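Local coordinates for neurotoxin (Clostridium botulinum, PDB 3N7L), which probably binds gangliosides on the nerve cell surface, being the receptor-binding domain of a botulinum neurotoxin with a jelly-roll half and a beta-trefoil half, at residues A[257-260]-A[265-268]; A[250-255]-A[358-363]; A[147-150]-A[154-157]; A[73-78]-A[112-117]; A[207-212]-A[225-230]. All coordinates share one frame; numbering follows the deposited sequence.

Interaction 1 of 5, residues A[257-260]-A[265-268]; sequences RYMS and GIVF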
# COMPACT_ATOMS: atom_id res chain seq x y z
N ARG A 257 7.45 -16.84 3.87
CA ARG A 257 8.87 -17.20 3.84
C ARG A 257 9.71 -15.98 4.17
O ARG A 257 9.36 -14.86 3.83
CB ARG A 257 9.27 -17.71 2.45
CG ARG A 257 8.61 -19.01 2.06
CD ARG A 257 9.34 -20.21 2.63
NE ARG A 257 8.49 -21.39 2.57
CZ ARG A 257 8.92 -22.64 2.48
NH1 ARG A 257 10.23 -22.92 2.43
NH2 ARG A 257 8.03 -23.62 2.44
N TYR A 258 10.83 -16.21 4.86
CA TYR A 258 11.74 -15.12 5.18
C TYR A 258 13.10 -15.52 4.63
O TYR A 258 13.32 -16.68 4.30
CB TYR A 258 11.80 -14.88 6.71
CG TYR A 258 12.42 -16.01 7.51
CD1 TYR A 258 13.81 -16.16 7.59
CD2 TYR A 258 11.61 -16.92 8.19
CE1 TYR A 258 14.38 -17.18 8.35
CE2 TYR A 258 12.17 -17.95 8.95
CZ TYR A 258 13.55 -18.07 9.03
OH TYR A 258 14.08 -19.07 9.79
N MET A 259 14.00 -14.55 4.53
CA MET A 259 15.33 -14.80 3.99
C MET A 259 16.37 -15.30 4.99
O MET A 259 16.54 -14.72 6.06
CB MET A 259 15.87 -13.52 3.35
CG MET A 259 15.77 -13.50 1.84
SD MET A 259 16.42 -11.96 1.16
CE MET A 259 18.00 -11.86 1.93
N SER A 260 17.06 -16.37 4.61
CA SER A 260 18.11 -16.93 5.42
C SER A 260 19.30 -17.20 4.50
O SER A 260 19.26 -16.88 3.31
CB SER A 260 17.66 -18.22 6.09
OG SER A 260 18.64 -18.66 7.02
N GLY A 265 24.58 -19.54 -0.63
CA GLY A 265 23.21 -19.30 -1.04
C GLY A 265 22.22 -18.63 -0.11
O GLY A 265 22.31 -18.72 1.12
N ILE A 266 21.27 -17.93 -0.73
CA ILE A 266 20.18 -17.29 -0.01
C ILE A 266 19.09 -18.36 -0.09
O ILE A 266 18.80 -18.86 -1.18
CB ILE A 266 19.63 -16.04 -0.74
CG1 ILE A 266 20.61 -14.86 -0.63
CG2 ILE A 266 18.26 -15.67 -0.17
CD1 ILE A 266 20.84 -14.40 0.79
N VAL A 267 18.51 -18.73 1.04
CA VAL A 267 17.45 -19.73 1.03
C VAL A 267 16.27 -19.16 1.80
O VAL A 267 16.44 -18.33 2.71
CB VAL A 267 17.88 -21.07 1.69
CG1 VAL A 267 19.09 -21.65 0.96
CG2 VAL A 267 18.19 -20.85 3.16
N PHE A 268 15.06 -19.57 1.43
CA PHE A 268 13.87 -19.07 2.10
C PHE A 268 13.30 -20.11 3.04
O PHE A 268 13.12 -21.27 2.67
CB PHE A 268 12.81 -18.68 1.07
CG PHE A 268 13.19 -17.48 0.24
CD1 PHE A 268 13.84 -17.65 -0.98
CD2 PHE A 268 12.90 -16.20 0.68
CE1 PHE A 268 14.18 -16.54 -1.76
CE2 PHE A 268 13.24 -15.08 -0.09
CZ PHE A 268 13.88 -15.26 -1.31
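M259 and F268 form an antiparallel non-hydrogen-bonded pair, and their side chains lie next to each other and head the same way, with M259 CG 3.6 Å from F268 CE2. This is the tightly packed part of the contact. M259 CG also meets I266 CG2 at 3.9 Å, so one methylene touches both a ring and a branched aliphatic chain. The methionine chain runs straight at chi2 (180°) and bends only at chi3, which brings CE round toward I266 CD1; an unbranched, flexible residue suits a place where one chain must follow two differently shaped neighbours. P399 of strand 394-402 also packs on I266 and F268, which keeps this face buried. The neighbouring pair, S260 with V267, is the hydrogen-bonded one. S260 N gives to V267 O at 2.8 Å, almost in line with the C=O bond. V267 N returns a bond to S260 O at 3.0 Å, though it stands well above that carbonyl's plane. Toward the beginning of strand 257-260 the contact becomes looser and more polar. R257 NH1 makes only a weak bond, 3.3 Å long, to F268 O, which lies in the guanidinium plane at its edge. The arginine's aliphatic part is better engaged, its CB resting 3.9 Å from F268 CB. Y258 and S260, both partly exposed, put their side chains on the face away from M259; the Y258 side chain touches R271 and E279. Two successive antiparallel strands joined by a short connection and paired backbone bonds make a beta hairpin, here in the beta-trefoil half.

Interaction 2 of 5, residues A[250-255]-A[358-363]; sequences INVNYM and YYASQL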
# COMPACT_ATOMS: atom_id res chain seq x y z
N ILE A 250 10.58 -9.92 0.17
CA ILE A 250 9.70 -11.08 0.08
C ILE A 250 9.09 -11.23 -1.30
O ILE A 250 8.80 -10.24 -1.97
CB ILE A 250 8.55 -10.94 1.10
CG1 ILE A 250 9.11 -10.54 2.47
CG2 ILE A 250 7.77 -12.26 1.20
CD1 ILE A 250 8.03 -10.24 3.51
N ASN A 251 8.89 -12.48 -1.71
CA ASN A 251 8.28 -12.76 -3.01
C ASN A 251 6.77 -12.89 -2.79
O ASN A 251 6.32 -13.56 -1.85
CB ASN A 251 8.84 -14.06 -3.59
CG ASN A 251 8.38 -14.30 -5.02
OD1 ASN A 251 7.26 -14.75 -5.25
ND2 ASN A 251 9.23 -13.97 -5.99
N VAL A 252 5.99 -12.25 -3.65
CA VAL A 252 4.54 -12.28 -3.53
C VAL A 252 3.92 -13.68 -3.44
O VAL A 252 2.87 -13.84 -2.84
CB VAL A 252 3.89 -11.48 -4.69
CG1 VAL A 252 2.42 -11.81 -4.81
CG2 VAL A 252 4.06 -9.98 -4.43
N ASN A 253 4.56 -14.68 -4.04
CA ASN A 253 4.06 -16.05 -4.01
C ASN A 253 4.42 -16.81 -2.74
O ASN A 253 3.89 -17.89 -2.49
CB ASN A 253 4.60 -16.84 -5.20
CG ASN A 253 3.80 -16.60 -6.46
OD1 ASN A 253 3.10 -15.60 -6.59
ND2 ASN A 253 3.90 -17.53 -7.40
N TYR A 254 5.33 -16.25 -1.95
CA TYR A 254 5.77 -16.90 -0.72
C TYR A 254 5.84 -15.91 0.43
O TYR A 254 6.91 -15.68 0.99
CB TYR A 254 7.15 -17.53 -0.93
CG TYR A 254 7.19 -18.57 -2.04
CD1 TYR A 254 7.24 -18.20 -3.38
CD2 TYR A 254 7.14 -19.93 -1.73
CE1 TYR A 254 7.25 -19.15 -4.40
CE2 TYR A 254 7.14 -20.90 -2.74
CZ TYR A 254 7.20 -20.50 -4.07
OH TYR A 254 7.22 -21.46 -5.06
N MET A 255 4.70 -15.33 0.78
CA MET A 255 4.65 -14.36 1.87
C MET A 255 4.98 -15.00 3.22
O MET A 255 5.36 -14.30 4.16
CB MET A 255 3.27 -13.69 1.93
CG MET A 255 2.94 -12.81 0.73
SD MET A 255 4.17 -11.51 0.40
CE MET A 255 3.95 -10.44 1.83
N TYR A 358 -1.20 -5.55 -4.07
CA TYR A 358 0.06 -5.14 -3.47
C TYR A 358 0.92 -4.18 -4.27
O TYR A 358 0.75 -4.02 -5.48
CB TYR A 358 0.91 -6.39 -3.18
CG TYR A 358 1.04 -7.30 -4.39
CD1 TYR A 358 0.26 -8.45 -4.50
CD2 TYR A 358 1.88 -6.96 -5.45
CE1 TYR A 358 0.32 -9.26 -5.64
CE2 TYR A 358 1.96 -7.76 -6.60
CZ TYR A 358 1.17 -8.90 -6.68
OH TYR A 358 1.24 -9.68 -7.81
N TYR A 359 1.85 -3.56 -3.56
CA TYR A 359 2.84 -2.64 -4.13
C TYR A 359 4.07 -3.54 -4.28
O TYR A 359 4.59 -4.05 -3.28
CB TYR A 359 3.17 -1.51 -3.15
CG TYR A 359 2.01 -0.59 -2.88
CD1 TYR A 359 1.64 0.38 -3.80
CD2 TYR A 359 1.26 -0.70 -1.70
CE1 TYR A 359 0.56 1.23 -3.57
CE2 TYR A 359 0.18 0.14 -1.46
CZ TYR A 359 -0.16 1.10 -2.40
OH TYR A 359 -1.23 1.94 -2.18
N ALA A 360 4.53 -3.74 -5.50
CA ALA A 360 5.69 -4.59 -5.71
C ALA A 360 6.61 -4.08 -6.80
O ALA A 360 6.51 -2.92 -7.23
CB ALA A 360 5.23 -6.02 -6.04
N SER A 361 7.51 -4.94 -7.24
CA SER A 361 8.45 -4.57 -8.27
C SER A 361 9.01 -5.79 -8.96
O SER A 361 8.90 -6.91 -8.47
CB SER A 361 9.61 -3.78 -7.66
OG SER A 361 10.34 -4.59 -6.75
N GLN A 362 9.60 -5.55 -10.12
CA GLN A 362 10.25 -6.60 -10.87
C GLN A 362 11.71 -6.17 -10.95
O GLN A 362 12.01 -4.98 -11.04
CB GLN A 362 9.63 -6.75 -12.26
CG GLN A 362 8.39 -7.64 -12.24
CD GLN A 362 7.83 -7.91 -13.62
OE1 GLN A 362 7.45 -9.04 -13.94
NE2 GLN A 362 7.76 -6.88 -14.45
N LEU A 363 12.60 -7.15 -10.87
CA LEU A 363 14.03 -6.90 -10.89
C LEU A 363 14.68 -7.66 -12.05
O LEU A 363 14.57 -8.87 -12.16
CB LEU A 363 14.64 -7.34 -9.55
CG LEU A 363 14.22 -6.48 -8.35
CD1 LEU A 363 14.37 -7.25 -7.05
CD2 LEU A 363 15.06 -5.21 -8.34
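Y254 N donates to N251 O at 2.9 Å, closing a type I beta turn that holds V252 against the Y358 ring. The turn lies in the beta-trefoil half, just beyond strand 246-251, and it is fastened a second time: N253 N binds N251 OD1 at 3.0 Å, an Asx turn, the donor standing 20° out of the side-chain carbonyl plane. Asparagine suits this place because its short amide lets OD1 reach forward to the backbone two residues on, while ND2 binds S414 O. N253 OD1 in turn bonds T413 OG1, so both asparagines tie the turn to the chain leading into strand 417-421. What crosses to 358-363 is wholly apolar. V252 CG2 sits over the centre of the Y358 ring, 3.7 Å from its centroid and only 8° off the normal, a clear CH-pi contact. Both methyls can be used because CG1 is anti to the backbone N (chi1 164°), which places CG2 over the ring's middle and CG1 over the same face near CE1. Y358 comes from the opposite direction, and the branched valine gives it a broad apolar surface. A360 is small enough to stand beside the pair, its CB 4.4 Å from V252 CG2, and V418 packs on both V252 and A360. The closest approach is V252 CG1 to Y358 CE1, 3.4 Å.

Interaction 3 of 5, residues A[147-150]-A[154-157]; sequences ITTN and NMMI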
# COMPACT_ATOMS: atom_id res chain seq x y z
N ILE A 147 -16.13 6.50 -3.28
CA ILE A 147 -17.52 6.15 -3.03
C ILE A 147 -18.38 7.02 -3.94
O ILE A 147 -18.26 8.24 -3.91
CB ILE A 147 -17.90 6.41 -1.56
CG1 ILE A 147 -17.10 5.46 -0.65
CG2 ILE A 147 -19.40 6.21 -1.35
CD1 ILE A 147 -17.16 5.82 0.82
N THR A 148 -19.22 6.40 -4.77
CA THR A 148 -20.09 7.18 -5.65
C THR A 148 -21.54 6.93 -5.24
O THR A 148 -21.93 5.81 -4.93
CB THR A 148 -19.90 6.82 -7.15
OG1 THR A 148 -20.34 5.48 -7.40
CG2 THR A 148 -18.43 6.95 -7.56
N THR A 149 -22.33 7.99 -5.21
CA THR A 149 -23.72 7.87 -4.81
C THR A 149 -24.69 8.67 -5.66
O THR A 149 -24.52 9.88 -5.84
CB THR A 149 -23.92 8.31 -3.33
OG1 THR A 149 -23.20 7.43 -2.46
CG2 THR A 149 -25.40 8.28 -2.96
N ASN A 150 -25.71 7.99 -6.17
CA ASN A 150 -26.76 8.63 -6.95
C ASN A 150 -28.00 8.32 -6.12
O ASN A 150 -28.44 7.18 -6.06
CB ASN A 150 -26.90 7.99 -8.33
CG ASN A 150 -27.99 8.65 -9.16
OD1 ASN A 150 -28.98 9.15 -8.63
ND2 ASN A 150 -27.82 8.64 -10.48
N ASN A 154 -27.68 4.09 -7.88
CA ASN A 154 -26.92 3.18 -7.03
C ASN A 154 -25.88 3.87 -6.15
O ASN A 154 -25.50 5.02 -6.36
CB ASN A 154 -26.18 2.13 -7.85
CG ASN A 154 -27.10 1.26 -8.66
OD1 ASN A 154 -28.13 0.81 -8.17
ND2 ASN A 154 -26.73 1.01 -9.91
N MET A 155 -25.42 3.10 -5.17
CA MET A 155 -24.40 3.49 -4.22
C MET A 155 -23.30 2.50 -4.60
O MET A 155 -23.57 1.30 -4.68
CB MET A 155 -24.89 3.21 -2.80
CG MET A 155 -24.34 4.10 -1.71
SD MET A 155 -24.76 3.50 -0.04
CE MET A 155 -26.44 2.96 -0.24
N MET A 156 -22.08 2.97 -4.86
CA MET A 156 -21.00 2.07 -5.24
C MET A 156 -19.69 2.41 -4.54
O MET A 156 -19.40 3.58 -4.27
CB MET A 156 -20.76 2.14 -6.76
CG MET A 156 -22.01 2.00 -7.62
SD MET A 156 -21.63 2.01 -9.40
CE MET A 156 -21.40 3.75 -9.70
N ILE A 157 -18.90 1.39 -4.23
CA ILE A 157 -17.62 1.63 -3.58
C ILE A 157 -16.50 0.98 -4.37
O ILE A 157 -16.59 -0.19 -4.76
CB ILE A 157 -17.59 1.15 -2.11
CG1 ILE A 157 -16.23 1.49 -1.50
CG2 ILE A 157 -17.82 -0.35 -2.02
CD1 ILE A 157 -16.18 1.34 0.00
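T148 and M156 cross at an angle on one face of a beta hairpin in the jelly-roll half, while I147 with I157 and T149 with M155 run alongside each other on the other face. Three residues separate the two strands, which run almost exactly antiparallel. On the T148 face the methionine chain is straight at chi2 (-177°) and turns at chi3, folding CE back over the threonine hydroxyl; T148 OG1 and M156 CE are 3.1 Å apart, a short approach. Flexible methionine fits here because it can curl over its neighbour, and E214 borders both residues. The opposite face turns inward, where F114 packs on I147, T149 and M155. Branched I147 and I157 keep CG1 against CG1 at 4.2 Å, pointing the same way. The backbones are joined by T148 N to M156 O (2.9 Å), M156 N to T148 O (2.8 Å) and N150 N to N154 O (3.0 Å). N150 ends its strand with its amide led away from the partner: OD1 takes a bond from M152 N and ND2 reaches E214. A cost is paid at T149, whose buried OG1 has no polar partner in the model and lies 3.6 Å from M155 CG.

Interaction 4 of 5, residues A[73-78]-A[112-117]; sequences FSISFW and LVFTLK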
# COMPACT_ATOMS: atom_id res chain seq x y z
N PHE A 73 -23.20 12.42 -5.90
CA PHE A 73 -21.96 12.91 -5.31
C PHE A 73 -20.98 11.77 -5.14
O PHE A 73 -21.36 10.60 -5.10
CB PHE A 73 -22.23 13.61 -3.97
CG PHE A 73 -22.73 12.69 -2.89
CD1 PHE A 73 -21.84 11.91 -2.16
CD2 PHE A 73 -24.09 12.61 -2.60
CE1 PHE A 73 -22.29 11.07 -1.15
CE2 PHE A 73 -24.55 11.77 -1.59
CZ PHE A 73 -23.65 11.00 -0.86
N SER A 74 -19.70 12.12 -5.07
CA SER A 74 -18.64 11.13 -4.92
C SER A 74 -17.64 11.59 -3.88
O SER A 74 -17.36 12.78 -3.78
CB SER A 74 -17.91 10.92 -6.25
OG SER A 74 -18.77 10.36 -7.22
N ILE A 75 -17.13 10.64 -3.12
CA ILE A 75 -16.14 10.91 -2.08
C ILE A 75 -14.89 10.09 -2.42
O ILE A 75 -14.97 8.88 -2.62
CB ILE A 75 -16.67 10.47 -0.69
CG1 ILE A 75 -17.95 11.25 -0.37
CG2 ILE A 75 -15.61 10.72 0.38
CD1 ILE A 75 -18.66 10.79 0.90
N SER A 76 -13.74 10.74 -2.50
CA SER A 76 -12.51 10.01 -2.82
C SER A 76 -11.39 10.44 -1.89
O SER A 76 -11.32 11.60 -1.50
CB SER A 76 -12.09 10.28 -4.28
OG SER A 76 -11.64 11.62 -4.45
N PHE A 77 -10.51 9.51 -1.55
CA PHE A 77 -9.40 9.83 -0.66
C PHE A 77 -8.44 8.67 -0.47
O PHE A 77 -8.79 7.51 -0.67
CB PHE A 77 -9.93 10.28 0.71
CG PHE A 77 -10.75 9.23 1.42
CD1 PHE A 77 -10.15 8.33 2.30
CD2 PHE A 77 -12.13 9.16 1.22
CE1 PHE A 77 -10.92 7.37 2.97
CE2 PHE A 77 -12.90 8.20 1.88
CZ PHE A 77 -12.30 7.31 2.76
N TRP A 78 -7.20 9.01 -0.11
CA TRP A 78 -6.19 8.01 0.17
C TRP A 78 -6.23 7.81 1.67
O TRP A 78 -6.35 8.78 2.43
CB TRP A 78 -4.79 8.48 -0.25
CG TRP A 78 -4.52 8.28 -1.70
CD1 TRP A 78 -4.71 9.20 -2.70
CD2 TRP A 78 -4.03 7.09 -2.32
NE1 TRP A 78 -4.36 8.64 -3.91
CE2 TRP A 78 -3.94 7.35 -3.71
CE3 TRP A 78 -3.66 5.83 -1.84
CZ2 TRP A 78 -3.49 6.39 -4.63
CZ3 TRP A 78 -3.22 4.87 -2.75
CH2 TRP A 78 -3.14 5.16 -4.13
N LEU A 112 -14.62 -1.94 5.77
CA LEU A 112 -14.61 -0.48 5.67
C LEU A 112 -16.03 -0.26 5.16
O LEU A 112 -16.39 -0.75 4.09
CB LEU A 112 -13.62 0.02 4.63
CG LEU A 112 -13.70 1.54 4.38
CD1 LEU A 112 -13.04 2.27 5.52
CD2 LEU A 112 -13.02 1.89 3.07
N VAL A 113 -16.85 0.46 5.92
CA VAL A 113 -18.23 0.66 5.47
C VAL A 113 -18.72 2.10 5.40
O VAL A 113 -18.42 2.93 6.27
CB VAL A 113 -19.22 -0.23 6.32
CG1 VAL A 113 -18.50 -0.80 7.53
CG2 VAL A 113 -20.44 0.56 6.74
N PHE A 114 -19.43 2.38 4.32
CA PHE A 114 -20.00 3.69 4.08
C PHE A 114 -21.49 3.55 4.35
O PHE A 114 -22.16 2.68 3.79
CB PHE A 114 -19.76 4.13 2.63
CG PHE A 114 -20.50 5.39 2.25
CD1 PHE A 114 -21.73 5.32 1.61
CD2 PHE A 114 -19.98 6.64 2.56
CE1 PHE A 114 -22.44 6.48 1.29
CE2 PHE A 114 -20.68 7.80 2.25
CZ PHE A 114 -21.91 7.72 1.61
N THR A 115 -22.00 4.42 5.21
CA THR A 115 -23.40 4.39 5.61
C THR A 115 -24.17 5.65 5.26
O THR A 115 -23.70 6.76 5.50
CB THR A 115 -23.53 4.16 7.13
OG1 THR A 115 -22.86 2.95 7.49
CG2 THR A 115 -25.00 4.07 7.54
N LEU A 116 -25.35 5.46 4.70
CA LEU A 116 -26.25 6.56 4.35
C LEU A 116 -27.28 6.45 5.49
O LEU A 116 -28.02 5.48 5.56
CB LEU A 116 -26.90 6.27 2.99
CG LEU A 116 -26.82 7.30 1.86
CD1 LEU A 116 -25.50 8.06 1.91
CD2 LEU A 116 -27.01 6.59 0.52
N LYS A 117 -27.30 7.44 6.38
CA LYS A 117 -28.22 7.38 7.51
C LYS A 117 -29.40 8.35 7.39
O LYS A 117 -29.24 9.56 7.57
CB LYS A 117 -27.45 7.67 8.80
CG LYS A 117 -28.25 7.45 10.08
CD LYS A 117 -27.46 7.95 11.28
CE LYS A 117 -28.13 7.55 12.58
NZ LYS A 117 -28.12 6.08 12.75
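F114 projects from strand 112-117 so that its outer ring atoms face the gap between F73 and I75 of strand 73-78. The two strands belong to different sheets, and their axes pass 11.7 Å apart, far too distant for backbone bonding, so side chains alone bridge the space. I75 makes the closest touch: its CD1, at the end of an extended chain, comes to 3.9 Å from F114 CE2, the two side chains meeting at a slant. Isoleucine suits the place because it is slim at its tip yet branched near the backbone, where CG2 spreads toward F208. F114 can reach so far because its CG is anti to the backbone N (chi1 171°), which carries the ring out from its own sheet. F73 points into the next hollow. Its ring presents an edge to the notch between F114 and L116, with F73 CE1 at 4.4 Å from F114 CZ and F73 CZ at 4.4 Å from L116 CD1. These are gentler contacts than that of I75, and bumps from both sheets alternate along the interface. I147, W103 and I105 add further apolar bulk around the same side chains. Between the inward residues of 73-78 stand S74 and S76, which point to the other face of their sheet, S74 OG bonding K213 O and L215 N; T115 and K117 likewise turn away. With carbon meeting carbon throughout, cohesion here probably comes from dispersion and the exclusion of water, and it depends on complementary shape rather than on directed bonds, as in the core of a beta sandwich.

Interaction 5 of 5, residues A[207-212]-A[225-230]; sequences DFYIFA and NSLQYT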
# COMPACT_ATOMS: atom_id res chain seq x y z
N ASP A 207 -5.42 13.87 0.55
CA ASP A 207 -6.28 14.34 -0.54
C ASP A 207 -7.74 13.88 -0.49
O ASP A 207 -8.19 13.09 -1.32
CB ASP A 207 -5.67 13.93 -1.90
CG ASP A 207 -4.37 14.67 -2.19
OD1 ASP A 207 -4.38 15.91 -2.21
OD2 ASP A 207 -3.33 14.00 -2.40
N PHE A 208 -8.49 14.38 0.49
CA PHE A 208 -9.89 14.03 0.64
C PHE A 208 -10.71 14.97 -0.25
O PHE A 208 -10.75 16.18 -0.02
CB PHE A 208 -10.32 14.21 2.10
CG PHE A 208 -11.73 13.76 2.38
CD1 PHE A 208 -11.99 12.44 2.74
CD2 PHE A 208 -12.79 14.65 2.26
CE1 PHE A 208 -13.29 12.02 3.00
CE2 PHE A 208 -14.10 14.24 2.51
CZ PHE A 208 -14.35 12.92 2.88
N TYR A 209 -11.36 14.41 -1.26
CA TYR A 209 -12.16 15.19 -2.20
C TYR A 209 -13.64 14.79 -2.21
O TYR A 209 -13.99 13.66 -1.87
CB TYR A 209 -11.65 15.00 -3.63
CG TYR A 209 -10.21 15.35 -3.90
CD1 TYR A 209 -9.62 14.99 -5.12
CD2 TYR A 209 -9.43 16.05 -2.98
CE1 TYR A 209 -8.30 15.32 -5.42
CE2 TYR A 209 -8.10 16.39 -3.27
CZ TYR A 209 -7.55 16.01 -4.50
OH TYR A 209 -6.24 16.32 -4.80
N ILE A 210 -14.49 15.72 -2.62
CA ILE A 210 -15.92 15.46 -2.77
C ILE A 210 -16.34 16.12 -4.09
O ILE A 210 -16.04 17.30 -4.32
CB ILE A 210 -16.76 16.01 -1.61
CG1 ILE A 210 -16.45 15.23 -0.32
CG2 ILE A 210 -18.25 15.86 -1.94
CD1 ILE A 210 -17.28 15.64 0.88
N PHE A 211 -17.00 15.35 -4.94
CA PHE A 211 -17.45 15.83 -6.24
C PHE A 211 -18.98 15.87 -6.31
O PHE A 211 -19.65 14.97 -5.81
CB PHE A 211 -16.92 14.91 -7.35
CG PHE A 211 -15.43 14.88 -7.45
CD1 PHE A 211 -14.75 15.79 -8.25
CD2 PHE A 211 -14.69 13.93 -6.75
CE1 PHE A 211 -13.36 15.76 -8.36
CE2 PHE A 211 -13.30 13.89 -6.84
CZ PHE A 211 -12.64 14.81 -7.64
N ALA A 212 -19.51 16.91 -6.94
CA ALA A 212 -20.95 17.07 -7.09
C ALA A 212 -21.46 16.26 -8.27
O ALA A 212 -22.28 16.74 -9.04
CB ALA A 212 -21.30 18.54 -7.26
N ASN A 225 -4.76 7.44 -10.70
CA ASN A 225 -3.42 7.56 -11.24
C ASN A 225 -2.79 8.95 -11.13
O ASN A 225 -1.60 9.07 -10.84
CB ASN A 225 -3.42 7.09 -12.69
CG ASN A 225 -3.67 5.59 -12.82
OD1 ASN A 225 -4.27 5.13 -13.78
ND2 ASN A 225 -3.18 4.83 -11.84
N SER A 226 -3.58 9.99 -11.33
CA SER A 226 -3.07 11.36 -11.27
C SER A 226 -2.56 11.77 -9.89
O SER A 226 -1.80 12.73 -9.77
CB SER A 226 -4.15 12.35 -11.72
OG SER A 226 -5.15 12.49 -10.72
N LEU A 227 -2.98 11.05 -8.85
CA LEU A 227 -2.55 11.36 -7.49
C LEU A 227 -1.31 10.57 -7.10
O LEU A 227 -0.88 10.58 -5.94
CB LEU A 227 -3.69 11.06 -6.50
CG LEU A 227 -4.75 12.14 -6.25
CD1 LEU A 227 -5.21 12.73 -7.57
CD2 LEU A 227 -5.93 11.54 -5.49
N GLN A 228 -0.71 9.88 -8.06
CA GLN A 228 0.47 9.08 -7.79
C GLN A 228 1.65 9.43 -8.68
O GLN A 228 1.48 10.00 -9.75
CB GLN A 228 0.17 7.60 -8.00
CG GLN A 228 -0.74 6.96 -6.99
CD GLN A 228 -1.05 5.52 -7.34
OE1 GLN A 228 -1.90 5.25 -8.20
NE2 GLN A 228 -0.36 4.59 -6.70
N TYR A 229 2.85 9.09 -8.20
CA TYR A 229 4.07 9.27 -8.98
C TYR A 229 4.34 7.82 -9.34
O TYR A 229 5.03 7.10 -8.62
CB TYR A 229 5.20 9.84 -8.13
CG TYR A 229 5.05 11.30 -7.81
CD1 TYR A 229 4.44 11.72 -6.63
CD2 TYR A 229 5.50 12.28 -8.70
CE1 TYR A 229 4.29 13.07 -6.33
CE2 TYR A 229 5.36 13.64 -8.42
CZ TYR A 229 4.75 14.02 -7.23
OH TYR A 229 4.62 15.36 -6.92
N THR A 230 3.78 7.39 -10.46
CA THR A 230 3.90 6.00 -10.89
C THR A 230 5.29 5.43 -11.13
O THR A 230 5.43 4.21 -11.23
CB THR A 230 3.03 5.74 -12.13
OG1 THR A 230 3.49 6.55 -13.22
CG2 THR A 230 1.57 6.09 -11.84
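With chi1 at -85° and chi2 at 46°, L227 stretches its CD2 away from the backbone, anti to CA, and this one methyl meets both D207 and Y209. The contact lies where helix 217-226 ends against the jelly-roll sheet of strand 202-211, in the connection leading toward the beta-trefoil half. L227 is the first residue to leave the helical backbone form, and Q228 N still bonds N225 O at 3.0 Å across that end. Y209 turns its ring toward the helix end, where CE1 lies 4.5 Å from L227 CD2; the methyl comes to the ring obliquely. This touch is loose, and W78 of strand 72-82 also packs on the leucine. A leucine suits the site since it offers an apolar end to a sheet surface of mixed character. Tyrosine suits it too, because its ring can pack while its hydroxyl is held by Q12 OE1, and K7 makes a cation-pi contact with the same ring. D207 takes up an unusual backbone with positive phi (47°), and its own O lies 3.6 Å above the plane of the Y209 ring, toward the rim. The aspartate meets the leucine through its methylene: D207 CB is 4.3 Å from L227 CD2.

Overall arrangement
Interactions 3, 4 and 5 share the sheet of the jelly-roll half, where strand 72-82 lies between strands 143-150 and 202-211. Interaction 3 zips neighbouring strands by backbone bonds, interaction 4 joins that sheet to the facing one through buried side chains alone, and interaction 5 is a slighter, partly buried contact at a helix end. Interactions 1 and 2 belong to the trefoil half and touch each other: interaction 1 is again a hairpin, buried but with a more polar margin, whereas interaction 2 brings distant segments together through a single valine. The halves touch, among other places, where Y359 OH packs on W78 CZ3, linking interactions 2 and 4.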